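Local coordinates for protein SecB-like chaperone Rv1957 (Mycobacterium tuberculosis, PDB 5MTW) that acts as the chaperone of a toxin-antitoxin-chaperone system, binding the antitoxin HigA1, preventing its aggregation and enabling neutralisation of the toxin HigB1, at residues Arg29-Leu34 with Phe138-Tyr143; Ile74-Arg79 with Pro142-Tyr147; Asp100-Asp105 with Leu155-Leu160. All coordinates share one frame; numbering follows the deposited sequence.

Contact 1. Residues Arg29-Leu34 with Phe138-Tyr143; sequences RDIRLL and FALYPY
Ile31, on strand 26-40, sets its CG2 methyl over one face of the Tyr143 ring, which rises to meet it from helix 125-154, while its CD1 lies past the rim at the phenol end. The two side chains point at each other, one from the strand and one from the helix. CG2 of Ile31 sits 3.9 Å from the centroid of the Tyr143 ring and only 16° off its normal, a CH-pi contact over the face, slightly shifted toward the rim on the CD2 and CE2 side. The longer branch ends against CE1, CZ and OH, where Ile31 CD1 is 3.3 Å from Tyr143 CZ and at the same distance from OH; this is a close approach for a methyl group. A chi1 of -75° puts CG2 anti to the backbone N and over the ring, and chi2, at 147° turned off staggered, swings CD1 to the rim. Leu140, one turn back on the helix, adds a methyl at the flank, with its CD2 4.2 Å from Ile31 CG2. Within the helix, the Tyr143 ring has the carbonyl oxygens of Ala139 and Leu140 at its edge. Tyr143 also meets Tyr149 of the second subunit edge-to-face. With no hydrogen bond joining the two segments, strand and helix are held here by dispersion and CH-pi contact alone, while two polar atoms beside them bond outside the chain: Asp30 OD2 to a basic side chain of the bound peptide, as a salt bridge, and Ile31 O to the Tyr149 hydroxyl of the second subunit.

Contact 2. Residues Ile74-Arg79 with Pro142-Tyr147; sequences ISCHLR and PYIREY
Ile144 reaches from helix 125-154 into the angle between Ile74 and Cys76, two residues whose side chains point to the same side of strand 69-82. Its CB sends out two branches. CG2, anti to the backbone N, makes the shorter arm and passes 4.1 Å from Cys76 SG. CG1 goes the other way, beside the N and anti to the carbonyl carbon (chi1 -75°), and comes 4.0 Å from the same sulfur. Beyond it chi2 is extended at 161°, which carries CD1 out to the tip, where most of the touching is done: Ile144 CD1 lies 3.7 Å from Cys76 SG and 3.9 Å from Ile74 CG2, with Ile74 CB a little farther off at 4.1 Å. Cys76 thus offers its sulfur to all three outer carbons of Ile144, while Ile74 meets the terminal methyl alone, its side chain crossing that of Ile144 at about a right angle. The fit is entirely apolar, and the sulfur serves here as a bulky, polarisable surface. Cys76 also packs on Leu54 and Phe56 of strand 50-62 and on Phe106 of strand 99-114, so its side chain packs among residues of both neighbouring strands. Ile144 in turn touches Phe108 of strand 99-114, and Ile74 touches Leu140 one turn earlier on the helix; the long helix therefore lies against the sheet through a buried seam, with strand 69-82 between its two sheet neighbours, 50-62 and 99-114.

Contact 3. Residues Asp100-Asp105 with Leu155-Leu160; sequences DVATAD and LALPPL
Val101 and Ala102 meet Leu157 with one methyl apiece, each taking a different branch of the leucine. Val101 comes first along the strand: its CG1, anti to the backbone N at chi1 161°, is 3.9 Å from Leu157 CD2, and the two side chains run antiparallel, side by side. Ala102 follows, its CB 3.7 Å from Leu157 CD1. Two consecutive residues can both face the loop because they form a classic beta bulge opposite Ile80 of strand 69-82. Past the bulge the usual alternation returns: Thr103 turns away, its OG1 hydrogen-bonded to His41 NE2, and Ala104 points back toward the helix side, where it packs on Leu151. On the loop side, Ala156 leaves helix 125-154 with positive phi (74°) in a Schellman motif, and the chain then runs on through Leu157 into Pro158 and Pro159. Leu157 also touches Ile80, Pro44 and an aromatic side chain of the bound antitoxin peptide, while Pro158 O takes a hydrogen bond from an aromatic side chain of the peptide. The arrangement is that of a Schellman-terminated helix whose following loop folds onto the bulged start of an inner strand of the sheet, here forming part of the peptide-binding surface.

How the contacts relate
All three contacts are buried and apolar, and each fastens the antiparallel sheet to helix 125-154 or to the loop after it. Contacts 1 and 2 lie close to the chain centre, share Pro142 and Tyr143 and both border the second subunit; they join directly where Leu140 CD1 packs 3.7 Å from Ile74 CD1. Contact 1 adds an aromatic face, whereas contact 2 is purely aliphatic and sulfur packing. Contact 3, about 17 Å from the chain centre, uses small methyl groups against a loop; like contact 1 it borders the bound peptide. Strands 69-82 and 99-114 link it to contact 2, with Leu78 N 2.8 Å from Ala104 O, a probable hydrogen bond; contacts 1 and 3 do not touch.

Contact 1. Residues Arg29-Leu34 with Phe138-Tyr143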
loop_
_atom_site.group_PDB
_atom_site.type_symbol
_atom_site.label_atom_id
_atom_site.label_comp_id
_atom_site.label_asym_id
_atom_site.label_seq_id
_atom_site.Cartn_x
_atom_site.Cartn_y
_atom_site.Cartn_z
ATOM N N ARG A 29 -4.409 5.936 18.812
ATOM C CA ARG A 29 -3.041 6.504 18.717
ATOM C C ARG A 29 -2.316 6.001 17.507
ATOM O O ARG A 29 -1.716 6.761 16.833
ATOM C CB ARG A 29 -2.226 6.240 19.933
ATOM C CG ARG A 29 -2.735 6.942 21.146
ATOM C CD ARG A 29 -3.015 8.410 20.874
ATOM N NE ARG A 29 -3.545 9.022 22.070
ATOM C CZ ARG A 29 -3.752 10.306 22.236
ATOM N NH1 ARG A 29 -3.525 11.167 21.254
ATOM N NH2 ARG A 29 -4.190 10.713 23.397
ATOM N N ASP A 30 -2.447 4.701 17.171
ATOM C CA ASP A 30 -1.656 4.120 16.093
ATOM C C ASP A 30 -2.245 2.754 15.673
ATOM O O ASP A 30 -3.041 2.185 16.356
ATOM C CB ASP A 30 -0.247 3.990 16.568
ATOM C CG ASP A 30 0.815 3.923 15.435
ATOM O OD1 ASP A 30 0.581 4.110 14.238
ATOM O OD2 ASP A 30 1.961 3.695 15.845
ATOM N N ILE A 31 -1.783 2.283 14.541
ATOM C CA ILE A 31 -2.194 1.017 13.933
ATOM C C ILE A 31 -0.936 0.347 13.397
ATOM O O ILE A 31 -0.006 0.989 12.909
ATOM C CB ILE A 31 -3.218 1.272 12.813
ATOM C CG1 ILE A 31 -4.597 1.635 13.494
ATOM C CG2 ILE A 31 -3.399 -0.002 12.007
ATOM C CD1 ILE A 31 -5.439 2.588 12.753
ATOM N N ARG A 32 -0.838 -0.937 13.595
ATOM C CA ARG A 32 0.260 -1.644 12.976
ATOM C C ARG A 32 -0.192 -3.092 12.572
ATOM O O ARG A 32 -1.069 -3.694 13.185
ATOM C CB ARG A 32 1.514 -1.659 13.889
ATOM C CG ARG A 32 1.386 -2.602 15.101
ATOM C CD ARG A 32 2.696 -2.740 15.919
ATOM N NE ARG A 32 2.505 -3.448 17.192
ATOM C CZ ARG A 32 3.457 -3.953 17.982
ATOM N NH1 ARG A 32 4.721 -3.869 17.668
ATOM N NH2 ARG A 32 3.107 -4.556 19.117
ATOM N N LEU A 33 0.512 -3.603 11.588
ATOM C CA LEU A 33 0.515 -5.001 11.297
ATOM C C LEU A 33 1.400 -5.715 12.355
ATOM O O LEU A 33 2.550 -5.350 12.500
ATOM C CB LEU A 33 0.981 -5.199 9.848
ATOM C CG LEU A 33 1.077 -6.686 9.377
ATOM C CD1 LEU A 33 -0.303 -7.274 9.046
ATOM C CD2 LEU A 33 1.981 -6.777 8.185
ATOM N N LEU A 34 0.908 -6.778 12.990
ATOM C CA LEU A 34 1.699 -7.579 13.951
ATOM C C LEU A 34 2.425 -8.713 13.305
ATOM O O LEU A 34 3.536 -9.013 13.661
ATOM C CB LEU A 34 0.775 -8.178 15.064
ATOM C CG LEU A 34 0.160 -7.182 16.084
ATOM C CD1 LEU A 34 -0.772 -7.829 17.144
ATOM C CD2 LEU A 34 1.264 -6.424 16.824
ATOM N N PHE A 138 -14.297 -1.603 13.609
ATOM C CA PHE A 138 -14.557 -0.763 12.439
ATOM C C PHE A 138 -13.429 0.243 12.096
ATOM O O PHE A 138 -13.353 0.735 10.964
ATOM C CB PHE A 138 -15.932 -0.097 12.576
ATOM C CG PHE A 138 -17.054 -1.091 12.317
ATOM C CD1 PHE A 138 -17.522 -1.290 11.036
ATOM C CD2 PHE A 138 -17.574 -1.872 13.337
ATOM C CE1 PHE A 138 -18.526 -2.217 10.779
ATOM C CE2 PHE A 138 -18.573 -2.809 13.082
ATOM C CZ PHE A 138 -19.046 -2.974 11.796
ATOM N N ALA A 139 -12.598 0.578 13.076
ATOM C CA ALA A 139 -11.383 1.347 12.790
ATOM C C ALA A 139 -10.347 0.534 11.964
ATOM O O ALA A 139 -9.568 1.050 11.093
ATOM C CB ALA A 139 -10.757 1.765 14.105
ATOM N N LEU A 140 -10.274 -0.721 12.321
ATOM C CA LEU A 140 -9.261 -1.635 11.790
ATOM C C LEU A 140 -9.686 -2.213 10.436
ATOM O O LEU A 140 -8.857 -2.520 9.599
ATOM C CB LEU A 140 -8.989 -2.794 12.758
ATOM C CG LEU A 140 -8.015 -2.482 13.927
ATOM C CD1 LEU A 140 -7.987 -3.619 14.961
ATOM C CD2 LEU A 140 -6.646 -2.253 13.279
ATOM N N TYR A 141 -10.984 -2.386 10.215
ATOM C CA TYR A 141 -11.449 -3.011 9.011
ATOM C C TYR A 141 -10.875 -2.410 7.728
ATOM O O TYR A 141 -10.476 -3.157 6.853
ATOM C CB TYR A 141 -13.010 -3.115 8.949
ATOM C CG TYR A 141 -13.470 -3.843 7.720
ATOM C CD1 TYR A 141 -13.446 -5.218 7.664
ATOM C CD2 TYR A 141 -13.942 -3.168 6.627
ATOM C CE1 TYR A 141 -13.856 -5.886 6.543
ATOM C CE2 TYR A 141 -14.351 -3.835 5.483
ATOM C CZ TYR A 141 -14.307 -5.207 5.451
ATOM O OH TYR A 141 -14.777 -5.956 4.439
ATOM N N PRO A 142 -10.767 -1.054 7.642
ATOM C CA PRO A 142 -10.235 -0.516 6.354
ATOM C C PRO A 142 -8.750 -0.890 6.098
ATOM O O PRO A 142 -8.334 -1.085 4.980
ATOM C CB PRO A 142 -10.414 0.995 6.516
ATOM C CG PRO A 142 -11.589 1.117 7.396
ATOM C CD PRO A 142 -11.539 -0.043 8.373
ATOM N N TYR A 143 -7.995 -1.118 7.177
ATOM C CA TYR A 143 -6.631 -1.496 7.043
ATOM C C TYR A 143 -6.487 -2.928 6.600
ATOM O O TYR A 143 -5.539 -3.351 5.865
ATOM C CB TYR A 143 -5.895 -1.362 8.374
ATOM C CG TYR A 143 -5.739 0.087 8.759
ATOM C CD1 TYR A 143 -6.780 0.756 9.398
ATOM C CD2 TYR A 143 -4.564 0.780 8.495
ATOM C CE1 TYR A 143 -6.673 2.112 9.761
ATOM C CE2 TYR A 143 -4.434 2.126 8.866
ATOM C CZ TYR A 143 -5.484 2.787 9.501
ATOM O OH TYR A 143 -5.315 4.130 9.882
#

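Contact 2. Residues Ile74-Arg79 with Pro142-Tyr147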
loop_
_atom_site.group_PDB
_atom_site.type_symbol
_atom_site.label_atom_id
_atom_site.label_comp_id
_atom_site.label_asym_id
_atom_site.label_seq_id
_atom_site.Cartn_x
_atom_site.Cartn_y
_atom_site.Cartn_z
ATOM N N ILE A 74 -7.185 -7.683 15.655
ATOM C CA ILE A 74 -8.021 -8.564 14.824
ATOM C C ILE A 74 -7.124 -9.490 14.022
ATOM O O ILE A 74 -6.241 -9.034 13.254
ATOM C CB ILE A 74 -9.016 -7.789 13.919
ATOM C CG1 ILE A 74 -9.898 -6.924 14.851
ATOM C CG2 ILE A 74 -9.851 -8.773 13.089
ATOM C CD1 ILE A 74 -10.763 -5.950 14.142
ATOM N N SER A 75 -7.307 -10.768 14.338
ATOM C CA SER A 75 -6.682 -11.916 13.637
ATOM C C SER A 75 -7.573 -12.324 12.447
ATOM O O SER A 75 -8.804 -12.340 12.582
ATOM C CB SER A 75 -6.488 -13.096 14.630
ATOM O OG SER A 75 -5.817 -14.152 13.993
ATOM N N CYS A 76 -6.981 -12.488 11.264
ATOM C CA CYS A 76 -7.724 -12.807 10.054
ATOM C C CYS A 76 -7.176 -14.085 9.391
ATOM O O CYS A 76 -5.919 -14.314 9.335
ATOM C CB CYS A 76 -7.650 -11.672 9.054
ATOM S SG CYS A 76 -8.055 -10.077 9.744
ATOM N N HIS A 77 -8.083 -14.841 8.789
ATOM C CA HIS A 77 -7.713 -16.039 7.985
ATOM C C HIS A 77 -8.461 -15.929 6.622
ATOM O O HIS A 77 -9.685 -15.877 6.559
ATOM C CB HIS A 77 -7.969 -17.395 8.710
ATOM C CG HIS A 77 -7.372 -18.552 7.944
ATOM N ND1 HIS A 77 -6.026 -18.861 7.992
ATOM C CD2 HIS A 77 -7.908 -19.390 7.020
ATOM C CE1 HIS A 77 -5.768 -19.869 7.179
ATOM N NE2 HIS A 77 -6.893 -20.201 6.572
ATOM N N LEU A 78 -7.699 -15.754 5.577
ATOM C CA LEU A 78 -8.180 -15.603 4.226
ATOM C C LEU A 78 -7.854 -16.859 3.430
ATOM O O LEU A 78 -6.680 -17.360 3.371
ATOM C CB LEU A 78 -7.531 -14.386 3.572
ATOM C CG LEU A 78 -7.801 -14.240 2.082
ATOM C CD1 LEU A 78 -9.203 -13.817 1.912
ATOM C CD2 LEU A 78 -6.867 -13.249 1.394
ATOM N N ARG A 79 -8.870 -17.362 2.761
ATOM C CA ARG A 79 -8.724 -18.543 1.912
ATOM C C ARG A 79 -9.367 -18.166 0.600
ATOM O O ARG A 79 -10.541 -17.816 0.556
ATOM C CB ARG A 79 -9.459 -19.754 2.497
ATOM C CG ARG A 79 -8.707 -20.599 3.499
ATOM C CD ARG A 79 -9.532 -21.870 3.900
ATOM N NE ARG A 79 -8.804 -23.151 3.778
ATOM C CZ ARG A 79 -7.803 -23.576 4.564
ATOM N NH1 ARG A 79 -7.334 -22.835 5.530
ATOM N NH2 ARG A 79 -7.261 -24.767 4.386
ATOM N N PRO A 142 -10.767 -1.054 7.642
ATOM C CA PRO A 142 -10.235 -0.516 6.354
ATOM C C PRO A 142 -8.750 -0.890 6.098
ATOM O O PRO A 142 -8.334 -1.085 4.980
ATOM C CB PRO A 142 -10.414 0.995 6.516
ATOM C CG PRO A 142 -11.589 1.117 7.396
ATOM C CD PRO A 142 -11.539 -0.043 8.373
ATOM N N TYR A 143 -7.995 -1.118 7.177
ATOM C CA TYR A 143 -6.631 -1.496 7.043
ATOM C C TYR A 143 -6.487 -2.928 6.600
ATOM O O TYR A 143 -5.539 -3.351 5.865
ATOM C CB TYR A 143 -5.895 -1.362 8.374
ATOM C CG TYR A 143 -5.739 0.087 8.759
ATOM C CD1 TYR A 143 -6.780 0.756 9.398
ATOM C CD2 TYR A 143 -4.564 0.780 8.495
ATOM C CE1 TYR A 143 -6.673 2.112 9.761
ATOM C CE2 TYR A 143 -4.434 2.126 8.866
ATOM C CZ TYR A 143 -5.484 2.787 9.501
ATOM O OH TYR A 143 -5.315 4.130 9.882
ATOM N N ILE A 144 -7.468 -3.685 7.028
ATOM C CA ILE A 144 -7.537 -5.106 6.693
ATOM C C ILE A 144 -7.891 -5.250 5.218
ATOM O O ILE A 144 -7.319 -5.991 4.538
ATOM C CB ILE A 144 -8.552 -5.903 7.559
ATOM C CG1 ILE A 144 -7.972 -6.140 8.976
ATOM C CG2 ILE A 144 -8.878 -7.240 6.906
ATOM C CD1 ILE A 144 -9.008 -6.487 10.069
ATOM N N ARG A 145 -8.847 -4.471 4.774
ATOM C CA ARG A 145 -9.252 -4.494 3.375
ATOM C C ARG A 145 -8.108 -4.040 2.429
ATOM O O ARG A 145 -7.878 -4.614 1.369
ATOM C CB ARG A 145 -10.455 -3.533 3.231
ATOM C CG ARG A 145 -10.901 -3.284 1.806
ATOM C CD ARG A 145 -12.300 -2.581 1.873
ATOM N NE ARG A 145 -12.842 -2.189 0.541
ATOM C CZ ARG A 145 -12.580 -1.056 -0.082
ATOM N NH1 ARG A 145 -11.734 -0.160 0.418
ATOM N NH2 ARG A 145 -13.131 -0.795 -1.237
ATOM N N GLU A 146 -7.390 -2.992 2.831
ATOM C CA GLU A 146 -6.297 -2.496 2.020
ATOM C C GLU A 146 -5.174 -3.556 1.939
ATOM O O GLU A 146 -4.545 -3.742 0.911
ATOM C CB GLU A 146 -5.731 -1.176 2.517
ATOM C CG GLU A 146 -4.628 -0.612 1.614
ATOM C CD GLU A 146 -3.241 -1.203 1.882
ATOM O OE1 GLU A 146 -2.999 -1.698 2.996
ATOM O OE2 GLU A 146 -2.355 -1.189 0.978
ATOM N N TYR A 147 -4.951 -4.259 3.041
ATOM C CA TYR A 147 -3.924 -5.245 3.056
ATOM C C TYR A 147 -4.236 -6.445 2.134
ATOM O O TYR A 147 -3.344 -6.989 1.471
ATOM C CB TYR A 147 -3.633 -5.678 4.557
ATOM C CG TYR A 147 -2.488 -6.590 4.596
ATOM C CD1 TYR A 147 -1.204 -6.143 4.254
ATOM C CD2 TYR A 147 -2.633 -7.913 4.942
ATOM C CE1 TYR A 147 -0.110 -7.010 4.231
ATOM C CE2 TYR A 147 -1.566 -8.769 4.930
ATOM C CZ TYR A 147 -0.298 -8.313 4.564
ATOM O OH TYR A 147 0.737 -9.278 4.502
#

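Contact 3. Residues Asp100-Asp105 with Leu155-Leu160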
loop_
_atom_site.group_PDB
_atom_site.type_symbol
_atom_site.label_atom_id
_atom_site.label_comp_id
_atom_site.label_asym_id
_atom_site.label_seq_id
_atom_site.Cartn_x
_atom_site.Cartn_y
_atom_site.Cartn_z
ATOM N N ASP A 100 -8.098 -24.799 -3.060
ATOM C CA ASP A 100 -7.487 -23.571 -2.481
ATOM C C ASP A 100 -6.413 -23.036 -3.409
ATOM O O ASP A 100 -5.533 -23.734 -3.801
ATOM C CB ASP A 100 -6.839 -23.847 -1.128
ATOM C CG ASP A 100 -7.832 -24.210 -0.027
ATOM O OD1 ASP A 100 -8.974 -23.752 -0.033
ATOM O OD2 ASP A 100 -7.414 -24.916 0.911
ATOM N N VAL A 101 -6.486 -21.754 -3.732
ATOM C CA VAL A 101 -5.520 -21.094 -4.621
ATOM C C VAL A 101 -4.455 -20.266 -3.841
ATOM O O VAL A 101 -3.326 -20.157 -4.251
ATOM C CB VAL A 101 -6.325 -20.127 -5.475
ATOM C CG1 VAL A 101 -5.479 -19.102 -6.080
ATOM C CG2 VAL A 101 -7.092 -20.890 -6.541
ATOM N N ALA A 102 -4.860 -19.735 -2.704
ATOM C CA ALA A 102 -3.975 -19.021 -1.783
ATOM C C ALA A 102 -4.605 -18.914 -0.430
ATOM O O ALA A 102 -5.830 -18.920 -0.318
ATOM C CB ALA A 102 -3.754 -17.666 -2.302
ATOM N N THR A 103 -3.766 -18.711 0.588
ATOM C CA THR A 103 -4.182 -18.587 1.929
ATOM C C THR A 103 -3.288 -17.561 2.642
ATOM O O THR A 103 -2.112 -17.392 2.328
ATOM C CB THR A 103 -4.059 -19.932 2.754
ATOM O OG1 THR A 103 -2.707 -20.336 2.786
ATOM C CG2 THR A 103 -4.801 -20.990 2.124
ATOM N N ALA A 104 -3.909 -16.852 3.541
ATOM C CA ALA A 104 -3.205 -15.890 4.372
ATOM C C ALA A 104 -3.748 -15.852 5.767
ATOM O O ALA A 104 -4.973 -15.850 5.986
ATOM C CB ALA A 104 -3.364 -14.544 3.775
ATOM N N ASP A 105 -2.846 -15.645 6.688
ATOM C CA ASP A 105 -3.189 -15.475 8.094
ATOM C C ASP A 105 -2.370 -14.284 8.604
ATOM O O ASP A 105 -1.138 -14.279 8.494
ATOM C CB ASP A 105 -2.889 -16.752 8.882
ATOM C CG ASP A 105 -3.016 -16.552 10.410
ATOM O OD1 ASP A 105 -4.030 -15.974 10.961
ATOM O OD2 ASP A 105 -2.075 -17.000 11.081
ATOM N N LEU A 155 0.751 -11.230 -5.025
ATOM C CA LEU A 155 0.782 -12.671 -5.387
ATOM C C LEU A 155 0.347 -12.909 -6.853
ATOM O O LEU A 155 0.395 -13.996 -7.303
ATOM C CB LEU A 155 -0.167 -13.482 -4.500
ATOM C CG LEU A 155 0.161 -13.384 -3.049
ATOM C CD1 LEU A 155 -0.960 -13.917 -2.082
ATOM C CD2 LEU A 155 1.491 -14.102 -2.730
ATOM N N ALA A 156 -0.068 -11.844 -7.556
ATOM C CA ALA A 156 -0.443 -11.899 -8.948
ATOM C C ALA A 156 -1.793 -12.573 -9.139
ATOM O O ALA A 156 -2.079 -13.073 -10.214
ATOM C CB ALA A 156 0.653 -12.563 -9.827
ATOM N N LEU A 157 -2.625 -12.524 -8.088
ATOM C CA LEU A 157 -3.965 -13.002 -8.142
ATOM C C LEU A 157 -4.854 -11.849 -8.657
ATOM O O LEU A 157 -4.479 -10.690 -8.541
ATOM C CB LEU A 157 -4.447 -13.454 -6.777
ATOM C CG LEU A 157 -3.598 -14.562 -6.191
ATOM C CD1 LEU A 157 -4.026 -14.923 -4.788
ATOM C CD2 LEU A 157 -3.683 -15.783 -7.090
ATOM N N PRO A 158 -6.047 -12.172 -9.132
ATOM C CA PRO A 158 -7.019 -11.081 -9.377
ATOM C C PRO A 158 -7.130 -10.330 -8.064
ATOM O O PRO A 158 -7.330 -10.946 -7.009
ATOM C CB PRO A 158 -8.307 -11.833 -9.680
ATOM C CG PRO A 158 -7.753 -13.057 -10.352
ATOM C CD PRO A 158 -6.643 -13.486 -9.471
ATOM N N PRO A 159 -7.057 -9.011 -8.116
ATOM C CA PRO A 159 -7.137 -8.223 -6.863
ATOM C C PRO A 159 -8.484 -8.379 -6.146
ATOM O O PRO A 159 -9.533 -8.264 -6.760
ATOM C CB PRO A 159 -6.850 -6.793 -7.337
ATOM C CG PRO A 159 -6.010 -6.983 -8.553
ATOM C CD PRO A 159 -6.671 -8.161 -9.270
ATOM N N LEU A 160 -8.415 -8.820 -4.881
ATOM C CA LEU A 160 -9.561 -8.962 -4.055
ATOM C C LEU A 160 -9.822 -7.671 -3.278
ATOM O O LEU A 160 -8.987 -7.245 -2.448
ATOM C CB LEU A 160 -9.354 -10.029 -2.996
ATOM C CG LEU A 160 -10.525 -10.206 -2.034
ATOM C CD1 LEU A 160 -11.791 -10.378 -2.863
ATOM C CD2 LEU A 160 -10.316 -11.468 -1.274
#